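PDB 7KOE: electron transfer flavoprotein, alpha subunit from Thermotoga maritima, which binds FAD and, with its beta subunit, probably passes electrons within the membrane-associated electron-bifurcating flavoprotein complex Fix/EtfABCX. Local coordinates for residues L32-E37 with D128-K134; A212-G218 with P269-C275. All coordinates share one frame. Residue numbers count along the deposited sequence, not the author numbering.

Contact 1: residues L32-E37 with D128-K134; sequences LASKLE and DIIPDKK
Where a helix runs out, a loop can pack against its last turn, and residues 32-37 and 128-134 of the N-terminal nucleotide-binding-like (HUP) domain are a small example. The first segment leaves helix 21-33 and extends by Leu36 (phi/psi -90/136°) and Glu37; the second is the loop joining strands 120-124 and 137-142. Closest CA pairs are Lys35 with Ile129 (6.4 Å) and Leu36 with Lys134 (6.2 Å). Leu32, in the mt rotamer, sets CD2 3.8 Å from CG1 of Ile129. Lys35 points toward the loop and runs alongside it, its CB 4.2 Å from CB of Ile129, until NZ reaches OD1 of Asp128 at 3.5 Å in a salt bridge. Leu36 (tp) lays CD1 3.9 Å from CD1 of Ile129 and 3.7 Å from CB of Lys134; it also touches Ile7 of strand 6-9. Lys134, with phi/psi 62/31° in the left-handed region, brings NZ 3.8 Å from CB of Glu37, whereas NZ and Glu37 OE1 stay 4.4 Å apart, beyond a salt bridge. No hydrogen bond joins the segments, so apolar packing around Ile129 and a single long ion pair between exposed Lys35 and partly exposed Asp128 hold the loop to the helix end.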
# COMPACT_ATOMS: atom_id res chain seq x y z
N LEU B 32 -9.23 16.69 -43.34
CA LEU B 32 -10.41 16.67 -42.49
C LEU B 32 -11.63 16.22 -43.28
O LEU B 32 -12.46 15.48 -42.75
CB LEU B 32 -10.65 18.05 -41.88
CG LEU B 32 -9.59 18.54 -40.90
CD1 LEU B 32 -9.91 19.95 -40.44
CD2 LEU B 32 -9.49 17.60 -39.72
N ALA B 33 -11.75 16.66 -44.53
CA ALA B 33 -12.87 16.24 -45.37
C ALA B 33 -12.74 14.80 -45.86
O ALA B 33 -13.74 14.20 -46.25
CB ALA B 33 -13.03 17.18 -46.56
N SER B 34 -11.53 14.24 -45.86
CA SER B 34 -11.36 12.84 -46.21
C SER B 34 -11.86 11.92 -45.11
O SER B 34 -12.21 10.77 -45.39
CB SER B 34 -9.89 12.53 -46.51
OG SER B 34 -9.10 12.64 -45.34
N LYS B 35 -11.90 12.39 -43.86
CA LYS B 35 -12.44 11.62 -42.75
C LYS B 35 -13.80 12.12 -42.30
O LYS B 35 -14.44 11.45 -41.47
CB LYS B 35 -11.46 11.64 -41.57
CG LYS B 35 -10.02 11.37 -41.98
CD LYS B 35 -9.28 10.59 -40.91
CE LYS B 35 -7.85 11.09 -40.76
NZ LYS B 35 -7.15 10.43 -39.62
N LEU B 36 -14.26 13.25 -42.80
CA LEU B 36 -15.62 13.71 -42.58
C LEU B 36 -16.49 13.16 -43.70
O LEU B 36 -16.10 13.19 -44.87
CB LEU B 36 -15.69 15.24 -42.58
CG LEU B 36 -16.84 15.90 -41.82
CD1 LEU B 36 -16.76 15.51 -40.37
CD2 LEU B 36 -16.79 17.41 -41.97
N GLU B 37 -17.67 12.65 -43.34
CA GLU B 37 -18.56 12.05 -44.32
C GLU B 37 -19.32 13.15 -45.06
O GLU B 37 -19.96 14.00 -44.42
CB GLU B 37 -19.54 11.09 -43.67
CG GLU B 37 -20.47 10.43 -44.69
CD GLU B 37 -21.40 9.40 -44.07
OE1 GLU B 37 -20.92 8.31 -43.68
OE2 GLU B 37 -22.61 9.68 -43.97
N ASP B 128 -8.11 16.83 -35.84
CA ASP B 128 -8.39 15.46 -36.25
C ASP B 128 -9.87 15.21 -36.04
O ASP B 128 -10.50 15.82 -35.17
CB ASP B 128 -7.55 14.45 -35.45
CG ASP B 128 -7.11 13.28 -36.29
OD1 ASP B 128 -7.48 13.22 -37.49
OD2 ASP B 128 -6.39 12.40 -35.76
N ILE B 129 -10.42 14.29 -36.83
CA ILE B 129 -11.84 13.95 -36.78
C ILE B 129 -11.98 12.64 -36.03
O ILE B 129 -11.31 11.65 -36.35
CB ILE B 129 -12.44 13.86 -38.19
CG1 ILE B 129 -12.39 15.22 -38.89
CG2 ILE B 129 -13.87 13.32 -38.14
CD1 ILE B 129 -13.48 16.19 -38.45
N ILE B 130 -12.84 12.63 -35.01
CA ILE B 130 -13.19 11.40 -34.31
C ILE B 130 -14.32 10.72 -35.08
O ILE B 130 -15.16 11.40 -35.68
CB ILE B 130 -13.57 11.68 -32.84
CG1 ILE B 130 -14.74 12.66 -32.73
CG2 ILE B 130 -12.36 12.20 -32.08
CD1 ILE B 130 -15.32 12.75 -31.34
N PRO B 131 -14.36 9.38 -35.12
CA PRO B 131 -15.33 8.70 -35.99
C PRO B 131 -16.72 8.53 -35.39
O PRO B 131 -17.60 8.01 -36.08
CB PRO B 131 -14.67 7.33 -36.21
CG PRO B 131 -13.92 7.10 -34.95
CD PRO B 131 -13.38 8.44 -34.55
N ASP B 132 -16.96 8.96 -34.15
CA ASP B 132 -18.24 8.67 -33.52
C ASP B 132 -19.33 9.65 -33.97
O ASP B 132 -20.32 9.24 -34.59
CB ASP B 132 -18.10 8.69 -32.00
CG ASP B 132 -16.92 7.87 -31.52
OD1 ASP B 132 -17.00 6.63 -31.58
OD2 ASP B 132 -15.91 8.47 -31.10
N LYS B 133 -19.16 10.93 -33.66
CA LYS B 133 -20.13 11.95 -34.06
C LYS B 133 -19.49 12.94 -35.03
O LYS B 133 -19.95 14.08 -35.16
CB LYS B 133 -20.72 12.63 -32.81
CG LYS B 133 -22.15 13.21 -32.94
CD LYS B 133 -22.22 14.73 -33.06
CE LYS B 133 -23.66 15.20 -33.13
NZ LYS B 133 -23.79 16.67 -33.28
N LYS B 134 -18.41 12.50 -35.69
CA LYS B 134 -17.72 13.25 -36.76
C LYS B 134 -17.16 14.58 -36.26
O LYS B 134 -17.07 15.55 -37.01
CB LYS B 134 -18.64 13.45 -37.97
CG LYS B 134 -19.18 12.18 -38.61
CD LYS B 134 -18.11 11.38 -39.33
CE LYS B 134 -18.73 10.20 -40.05
NZ LYS B 134 -17.74 9.37 -40.78

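Contact 2: residues A212-G218 with P269-C275; sequences APVVVAG and PVLYFAC
Adjacent parallel strands of a Rossmann-like sheet illustrate how side chains interlock across a backbone ladder: in the FAD-binding domain, the axes of strand segments 214-218 and 271-275 approach to 4.7 Å, their N-to-C directions 9° apart, pairing Val215 with Tyr272, Val216 with Phe273 and Ala217 with Ala274. Hydrogen bonds run from Val270 N to Pro213 O (3.0 Å), Val215 N to Leu271 O (3.2 Å), Phe273 N to Val215 O (2.9 Å), Ala217 N to Phe273 O (2.8 Å) and Cys275 N to Ala217 O (2.8 Å). On the face of Val215 and Ala217, the ring of Pro269 meets Val215, CG to CG2 at 4.1 Å. Tyr272 (chi1 t) leans across the strand boundary, CE1 3.7 Å from Val215 CG1, and the small Ala217 leaves room for the far end of its ring; Tyr272 OH hydrogen-bonds His283. On the other face Val214 CG2 touches Leu271 CB at 3.9 Å. Val216 (p) sets CG2 in the hollow between Phe273 CB (3.7 Å) and Cys275 SG (4.0 Å), and also packs on Leu231 and Ala235 of helix 227-237. At the C-terminal end, near a bound FAD, Gly218 has no side chain where a CB would clash with Cys275 O, and its CA sits 3.3 Å from that oxygen.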
# COMPACT_ATOMS: atom_id res chain seq x y z
N ALA B 212 8.89 36.72 -34.33
CA ALA B 212 10.00 36.60 -35.25
C ALA B 212 10.12 35.16 -35.72
O ALA B 212 10.09 34.24 -34.89
CB ALA B 212 11.30 37.04 -34.60
N PRO B 213 10.25 34.91 -37.03
CA PRO B 213 10.36 33.53 -37.50
C PRO B 213 11.71 32.90 -37.24
O PRO B 213 11.83 31.68 -37.28
CB PRO B 213 10.09 33.65 -39.01
CG PRO B 213 9.56 35.04 -39.21
CD PRO B 213 10.17 35.87 -38.14
N VAL B 214 12.74 33.70 -36.98
CA VAL B 214 14.08 33.21 -36.67
C VAL B 214 14.59 34.00 -35.48
O VAL B 214 14.58 35.23 -35.50
CB VAL B 214 15.03 33.35 -37.88
CG1 VAL B 214 16.48 33.22 -37.44
CG2 VAL B 214 14.72 32.31 -38.93
N VAL B 215 15.01 33.30 -34.44
CA VAL B 215 15.65 33.93 -33.29
C VAL B 215 17.05 33.35 -33.18
O VAL B 215 17.21 32.16 -32.88
CB VAL B 215 14.86 33.70 -31.99
CG1 VAL B 215 15.63 34.24 -30.81
CG2 VAL B 215 13.51 34.38 -32.09
N VAL B 216 18.05 34.17 -33.46
CA VAL B 216 19.44 33.81 -33.25
C VAL B 216 19.93 34.46 -31.96
O VAL B 216 19.93 35.69 -31.84
CB VAL B 216 20.31 34.15 -34.47
CG1 VAL B 216 20.03 35.54 -35.01
CG2 VAL B 216 21.78 34.00 -34.13
N ALA B 217 20.29 33.64 -30.99
CA ALA B 217 20.55 34.12 -29.64
C ALA B 217 21.90 33.62 -29.17
O ALA B 217 22.41 32.61 -29.66
CB ALA B 217 19.46 33.68 -28.68
N GLY B 218 22.46 34.31 -28.19
CA GLY B 218 23.73 33.90 -27.64
C GLY B 218 23.98 34.49 -26.27
O GLY B 218 23.31 35.44 -25.85
N PRO B 269 9.86 30.64 -32.64
CA PRO B 269 10.17 30.78 -34.06
C PRO B 269 10.06 29.45 -34.77
O PRO B 269 9.68 28.45 -34.16
CB PRO B 269 11.61 31.30 -34.04
CG PRO B 269 12.20 30.59 -32.91
CD PRO B 269 11.10 30.40 -31.88
N VAL B 270 10.39 29.41 -36.06
CA VAL B 270 10.55 28.13 -36.74
C VAL B 270 12.00 27.69 -36.78
O VAL B 270 12.30 26.58 -37.22
CB VAL B 270 9.98 28.17 -38.17
CG1 VAL B 270 8.52 28.58 -38.14
CG2 VAL B 270 10.78 29.10 -39.05
N LEU B 271 12.92 28.53 -36.30
CA LEU B 271 14.35 28.23 -36.38
C LEU B 271 15.05 29.04 -35.30
O LEU B 271 15.10 30.27 -35.38
CB LEU B 271 14.89 28.57 -37.76
CG LEU B 271 16.39 28.49 -38.00
CD1 LEU B 271 16.93 27.12 -37.65
CD2 LEU B 271 16.70 28.83 -39.45
N TYR B 272 15.58 28.35 -34.29
CA TYR B 272 16.28 28.99 -33.19
C TYR B 272 17.76 28.65 -33.27
O TYR B 272 18.12 27.49 -33.47
CB TYR B 272 15.70 28.54 -31.84
CG TYR B 272 16.32 29.21 -30.64
CD1 TYR B 272 15.91 30.47 -30.23
CD2 TYR B 272 17.33 28.58 -29.92
CE1 TYR B 272 16.48 31.09 -29.15
CE2 TYR B 272 17.91 29.19 -28.83
CZ TYR B 272 17.49 30.44 -28.46
OH TYR B 272 18.06 31.04 -27.37
N PHE B 273 18.61 29.66 -33.11
CA PHE B 273 20.06 29.48 -33.13
C PHE B 273 20.60 29.73 -31.72
O PHE B 273 20.78 30.88 -31.31
CB PHE B 273 20.71 30.43 -34.13
CG PHE B 273 20.76 29.90 -35.53
CD1 PHE B 273 21.83 29.13 -35.95
CD2 PHE B 273 19.74 30.19 -36.42
CE1 PHE B 273 21.87 28.65 -37.24
CE2 PHE B 273 19.79 29.70 -37.71
CZ PHE B 273 20.85 28.94 -38.12
N ALA B 274 20.87 28.65 -31.00
CA ALA B 274 21.48 28.74 -29.67
C ALA B 274 23.00 28.88 -29.84
O ALA B 274 23.78 27.96 -29.63
CB ALA B 274 21.13 27.52 -28.83
N CYS B 275 23.40 30.09 -30.22
CA CYS B 275 24.76 30.36 -30.66
C CYS B 275 25.63 30.66 -29.45
O CYS B 275 25.79 31.80 -29.04
CB CYS B 275 24.78 31.51 -31.66
SG CYS B 275 24.30 31.03 -33.33

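The two contacts show how location sets chemistry. Contact 2 is core: it joins two neighbouring interior strands of the five-stranded parallel sheet, and its backbone ladder and apolar faces are almost wholly buried, with another chain of the complex packing on Pro213, Val214, Val270 and Phe273. Contact 1 is a partly buried patch at the edge of the other domain, joining a helix end to a loop, untouched by other chains; there no backbone hydrogen bond crosses, side chains make most of the contact, some against backbone oxygens, and charged groups lie at the solvent-facing margin. They share no secondary-structure element. The centres of contact 1 and contact 2 are 37 Å apart, and their nearest atoms about 20 Å apart, on opposite sides of the chain's centre.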